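Long-range contact in 49 protein (Murid herpesvirus 4, PDB 6A4V), which probably promotes gammaherpesvirus replication by interacting with the host enzyme poly(ADP-ribose) polymerase 1: residues 66-77 and 298-309. Residues are numbered along the deposited sequence; the frame is centred on the assembly and turned at random.
Sequences LCKLQVLCKICQ and FDEILICLRGLQ
Cys73 drops its sulfur into a hole formed by Phe298, Ile301, Leu302 and Leu305, with SG 3.7 Å from Ile301 CG2. Having SG anti to the backbone N (chi1 -161°) also brings the sulfur to the edge of the Phe298 ring, in its plane, a sulfur-aromatic contact. One face of that ring lies against the backbone of Cys76 and Gln77, Gln77 CA standing over its centre, while Cys76 CB closes on Phe298 CE1 at 3.4 Å. Leu305 returns the knob among Leu66, Leu69, Gln70 and Cys73; its CD2 meets Leu66 CD2 at 3.8 Å. Such reciprocal knobs-into-holes packing joins two nearly antiparallel helices, the segment axes 9.8 Å apart at 165°, within a largely helical protein; helices 238-262 and 274-289 cover the buried side, Phe250 touching both Leu69 and Ile301. Toward solvent, longer polar side chains take over. There the Gln70 and Gln309 amides approach with planes 85° apart, and exposed Lys74 lays its CE on Leu302 CD2 at 3.6 Å. Gln77 NE2 is hydrogen-bonded to Thr295 OG1 and only weakly, at 3.3 Å, to Asp299 OD1, which forms a salt bridge with Lys196 of the second subunit.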
loop_
_atom_site.group_PDB
_atom_site.type_symbol
_atom_site.label_atom_id
_atom_site.label_comp_id
_atom_site.label_asym_id
_atom_site.label_seq_id
_atom_site.Cartn_x
_atom_site.Cartn_y
_atom_site.Cartn_z
ATOM N N LEU B 66 16.173 -0.500 -17.319
ATOM C CA LEU B 66 15.719 0.271 -16.242
ATOM C C LEU B 66 14.193 0.274 -16.171
ATOM O O LEU B 66 13.662 0.074 -15.081
ATOM C CB LEU B 66 16.253 1.683 -16.371
ATOM C CG LEU B 66 17.698 1.778 -15.939
ATOM C CD1 LEU B 66 18.197 3.177 -16.240
ATOM C CD2 LEU B 66 17.810 1.453 -14.454
ATOM N N CYS B 67 13.521 0.476 -17.312
ATOM C CA CYS B 67 12.058 0.337 -17.344
ATOM C C CYS B 67 11.726 -1.034 -16.727
ATOM O O CYS B 67 10.921 -1.133 -15.873
ATOM C CB CYS B 67 11.535 0.490 -18.774
ATOM S SG CYS B 67 11.934 2.093 -19.542
ATOM N N LYS B 68 12.434 -2.084 -17.153
ATOM C CA LYS B 68 12.073 -3.430 -16.819
ATOM C C LYS B 68 12.143 -3.564 -15.303
ATOM O O LYS B 68 11.231 -4.154 -14.697
ATOM C CB LYS B 68 12.996 -4.458 -17.484
ATOM C CG LYS B 68 12.955 -4.503 -19.004
ATOM C CD LYS B 68 12.903 -5.916 -19.664
ATOM C CE LYS B 68 13.698 -6.003 -20.964
ATOM N NZ LYS B 68 14.668 -7.135 -20.953
ATOM N N LEU B 69 13.153 -2.909 -14.728
ATOM C CA LEU B 69 13.439 -2.905 -13.356
ATOM C C LEU B 69 12.385 -2.139 -12.584
ATOM O O LEU B 69 12.151 -2.488 -11.442
ATOM C CB LEU B 69 14.812 -2.286 -13.097
ATOM C CG LEU B 69 15.973 -3.250 -13.363
ATOM C CD1 LEU B 69 17.298 -2.516 -13.346
ATOM C CD2 LEU B 69 15.944 -4.421 -12.395
ATOM N N GLN B 70 11.892 -1.044 -13.161
ATOM C CA GLN B 70 10.877 -0.216 -12.515
ATOM C C GLN B 70 9.581 -0.999 -12.423
ATOM O O GLN B 70 9.024 -1.147 -11.297
ATOM C CB GLN B 70 10.683 1.077 -13.287
ATOM C CG GLN B 70 11.792 2.054 -12.971
ATOM C CD GLN B 70 11.680 3.332 -13.760
ATOM O OE1 GLN B 70 11.423 3.324 -14.968
ATOM N NE2 GLN B 70 11.888 4.445 -13.073
ATOM N N VAL B 71 9.249 -1.701 -13.520
ATOM C CA VAL B 71 8.123 -2.584 -13.513
ATOM C C VAL B 71 8.310 -3.656 -12.452
ATOM O O VAL B 71 7.322 -3.993 -11.795
ATOM C CB VAL B 71 7.922 -3.307 -14.848
ATOM C CG1 VAL B 71 6.981 -4.474 -14.681
ATOM C CG2 VAL B 71 7.428 -2.325 -15.903
ATOM N N LEU B 72 9.526 -4.237 -12.360
ATOM C CA LEU B 72 9.678 -5.321 -11.411
ATOM C C LEU B 72 9.677 -4.799 -9.990
ATOM O O LEU B 72 9.253 -5.513 -9.082
ATOM C CB LEU B 72 10.940 -6.117 -11.677
ATOM C CG LEU B 72 10.852 -7.047 -12.861
ATOM C CD1 LEU B 72 12.209 -7.595 -13.152
ATOM C CD2 LEU B 72 9.880 -8.166 -12.601
ATOM N N CYS B 73 10.192 -3.576 -9.774
ATOM C CA CYS B 73 10.152 -3.013 -8.408
ATOM C C CYS B 73 8.717 -2.801 -7.867
ATOM O O CYS B 73 8.371 -3.087 -6.647
ATOM C CB CYS B 73 10.824 -1.651 -8.430
ATOM S SG CYS B 73 11.282 -1.240 -6.756
ATOM N N LYS B 74 7.849 -2.200 -8.690
ATOM C CA LYS B 74 6.448 -2.031 -8.299
ATOM C C LYS B 74 5.877 -3.409 -7.984
ATOM O O LYS B 74 5.320 -3.659 -6.874
ATOM C CB LYS B 74 5.691 -1.337 -9.410
ATOM C CG LYS B 74 5.899 0.177 -9.375
ATOM C CD LYS B 74 6.178 0.794 -10.738
ATOM C CE LYS B 74 6.584 2.257 -10.643
ATOM N NZ LYS B 74 7.356 2.711 -11.826
ATOM N N ILE B 75 6.049 -4.314 -8.939
ATOM C CA ILE B 75 5.371 -5.590 -8.830
ATOM C C ILE B 75 5.807 -6.266 -7.549
ATOM O O ILE B 75 4.994 -6.645 -6.744
ATOM C CB ILE B 75 5.592 -6.498 -10.037
ATOM C CG1 ILE B 75 4.773 -5.980 -11.209
ATOM C CG2 ILE B 75 5.207 -7.936 -9.641
ATOM C CD1 ILE B 75 5.047 -6.716 -12.527
ATOM N N CYS B 76 7.101 -6.351 -7.312
ATOM C CA CYS B 76 7.577 -7.034 -6.050
ATOM C C CYS B 76 7.034 -6.376 -4.770
ATOM O O CYS B 76 6.682 -7.041 -3.793
ATOM C CB CYS B 76 9.106 -7.035 -6.030
ATOM S SG CYS B 76 9.835 -8.148 -7.252
ATOM N N GLN B 77 7.025 -5.049 -4.760
ATOM C CA GLN B 77 6.549 -4.268 -3.705
ATOM C C GLN B 77 5.071 -4.568 -3.473
ATOM O O GLN B 77 4.628 -4.809 -2.313
ATOM C CB GLN B 77 6.708 -2.776 -4.005
ATOM C CG GLN B 77 6.190 -1.893 -2.868
ATOM C CD GLN B 77 6.469 -0.418 -3.048
ATOM O OE1 GLN B 77 6.246 0.171 -4.112
ATOM N NE2 GLN B 77 6.749 0.242 -1.928
ATOM N N PHE B 298 11.872 -1.021 -1.285
ATOM C CA PHE B 298 11.328 -0.822 -2.663
ATOM C C PHE B 298 11.186 0.658 -2.962
ATOM O O PHE B 298 11.613 1.077 -4.061
ATOM C CB PHE B 298 9.986 -1.507 -2.876
ATOM C CG PHE B 298 10.106 -2.998 -2.839
ATOM C CD1 PHE B 298 10.670 -3.678 -3.916
ATOM C CD2 PHE B 298 9.851 -3.691 -1.658
ATOM C CE1 PHE B 298 10.792 -5.058 -3.880
ATOM C CE2 PHE B 298 10.020 -5.062 -1.612
ATOM C CZ PHE B 298 10.410 -5.736 -2.746
ATOM N N ASP B 299 10.739 1.440 -1.970
ATOM C CA ASP B 299 10.575 2.860 -2.197
ATOM C C ASP B 299 11.917 3.512 -2.522
ATOM O O ASP B 299 12.025 4.361 -3.385
ATOM C CB ASP B 299 9.914 3.570 -1.007
ATOM C CG ASP B 299 8.396 3.386 -0.874
ATOM O OD1 ASP B 299 7.730 3.413 -1.924
ATOM O OD2 ASP B 299 7.879 3.287 0.316
ATOM N N GLU B 300 12.942 3.217 -1.723
ATOM C CA GLU B 300 14.306 3.748 -2.043
ATOM C C GLU B 300 14.810 3.303 -3.419
ATOM O O GLU B 300 15.337 4.086 -4.193
ATOM C CB GLU B 300 15.297 3.367 -0.955
ATOM C CG GLU B 300 16.305 4.464 -0.785
ATOM C CD GLU B 300 17.355 4.105 0.217
ATOM O OE1 GLU B 300 16.953 3.563 1.356
ATOM O OE2 GLU B 300 18.529 4.320 -0.180
ATOM N N ILE B 301 14.602 2.039 -3.762
ATOM C CA ILE B 301 15.034 1.577 -5.073
ATOM C C ILE B 301 14.359 2.367 -6.196
ATOM O O ILE B 301 15.001 2.703 -7.143
ATOM C CB ILE B 301 14.785 0.074 -5.212
ATOM C CG1 ILE B 301 15.721 -0.743 -4.341
ATOM C CG2 ILE B 301 14.874 -0.358 -6.638
ATOM C CD1 ILE B 301 15.209 -2.159 -4.149
ATOM N N LEU B 302 13.050 2.579 -6.117
ATOM C CA LEU B 302 12.309 3.330 -7.130
ATOM C C LEU B 302 12.948 4.686 -7.356
ATOM O O LEU B 302 13.126 5.093 -8.475
ATOM C CB LEU B 302 10.851 3.511 -6.667
ATOM C CG LEU B 302 9.955 2.349 -7.045
ATOM C CD1 LEU B 302 8.785 2.168 -6.101
ATOM C CD2 LEU B 302 9.525 2.490 -8.504
ATOM N N ILE B 303 13.238 5.408 -6.271
ATOM C CA ILE B 303 13.704 6.735 -6.450
ATOM C C ILE B 303 15.052 6.630 -7.165
ATOM O O ILE B 303 15.323 7.346 -8.148
ATOM C CB ILE B 303 13.719 7.579 -5.143
ATOM C CG1 ILE B 303 13.598 9.055 -5.495
ATOM C CG2 ILE B 303 14.960 7.375 -4.264
ATOM C CD1 ILE B 303 12.349 9.365 -6.298
ATOM N N CYS B 304 15.809 5.611 -6.794
ATOM C CA CYS B 304 17.128 5.372 -7.329
ATOM C C CYS B 304 17.105 4.933 -8.808
ATOM O O CYS B 304 17.933 5.337 -9.665
ATOM C CB CYS B 304 17.842 4.383 -6.421
ATOM S SG CYS B 304 19.416 3.833 -7.111
ATOM N N LEU B 305 16.168 4.093 -9.197
ATOM C CA LEU B 305 16.069 3.797 -10.620
ATOM C C LEU B 305 15.683 5.069 -11.401
ATOM O O LEU B 305 16.266 5.356 -12.427
ATOM C CB LEU B 305 15.013 2.713 -10.762
ATOM C CG LEU B 305 15.392 1.366 -10.180
ATOM C CD1 LEU B 305 14.209 0.438 -10.225
ATOM C CD2 LEU B 305 16.565 0.777 -10.953
ATOM N N ARG B 306 14.687 5.810 -10.937
ATOM C CA ARG B 306 14.302 7.122 -11.549
ATOM C C ARG B 306 15.554 8.014 -11.681
ATOM O O ARG B 306 15.870 8.542 -12.770
ATOM C CB ARG B 306 13.224 7.842 -10.723
ATOM C CG ARG B 306 12.091 8.452 -11.547
ATOM C CD ARG B 306 11.464 9.732 -10.971
ATOM N NE ARG B 306 10.508 9.589 -9.862
ATOM C CZ ARG B 306 9.985 10.605 -9.147
ATOM N NH1 ARG B 306 10.300 11.867 -9.406
ATOM N NH2 ARG B 306 9.145 10.352 -8.155
ATOM N N GLY B 307 16.299 8.166 -10.580
ATOM C CA GLY B 307 17.574 8.924 -10.655
ATOM C C GLY B 307 18.430 8.476 -11.839
ATOM O O GLY B 307 19.051 9.284 -12.491
ATOM N N LEU B 308 18.492 7.165 -12.072
ATOM C CA LEU B 308 19.415 6.558 -13.016
ATOM C C LEU B 308 18.966 6.834 -14.460
ATOM O O LEU B 308 19.781 7.168 -15.298
ATOM C CB LEU B 308 19.521 5.056 -12.711
ATOM C CG LEU B 308 20.678 4.680 -11.792
ATOM C CD1 LEU B 308 20.489 3.281 -11.189
ATOM C CD2 LEU B 308 21.978 4.754 -12.541
ATOM N N GLN B 309 17.675 6.684 -14.722
ATOM C CA GLN B 309 17.011 7.151 -15.915
ATOM C C GLN B 309 17.306 8.640 -16.131
ATOM O O GLN B 309 17.571 9.075 -17.243
ATOM C CB GLN B 309 15.490 6.937 -15.838
ATOM C CG GLN B 309 15.039 5.602 -16.424
ATOM C CD GLN B 309 13.582 5.242 -16.229
ATOM O OE1 GLN B 309 13.108 4.232 -16.753
ATOM N NE2 GLN B 309 12.850 6.049 -15.471
#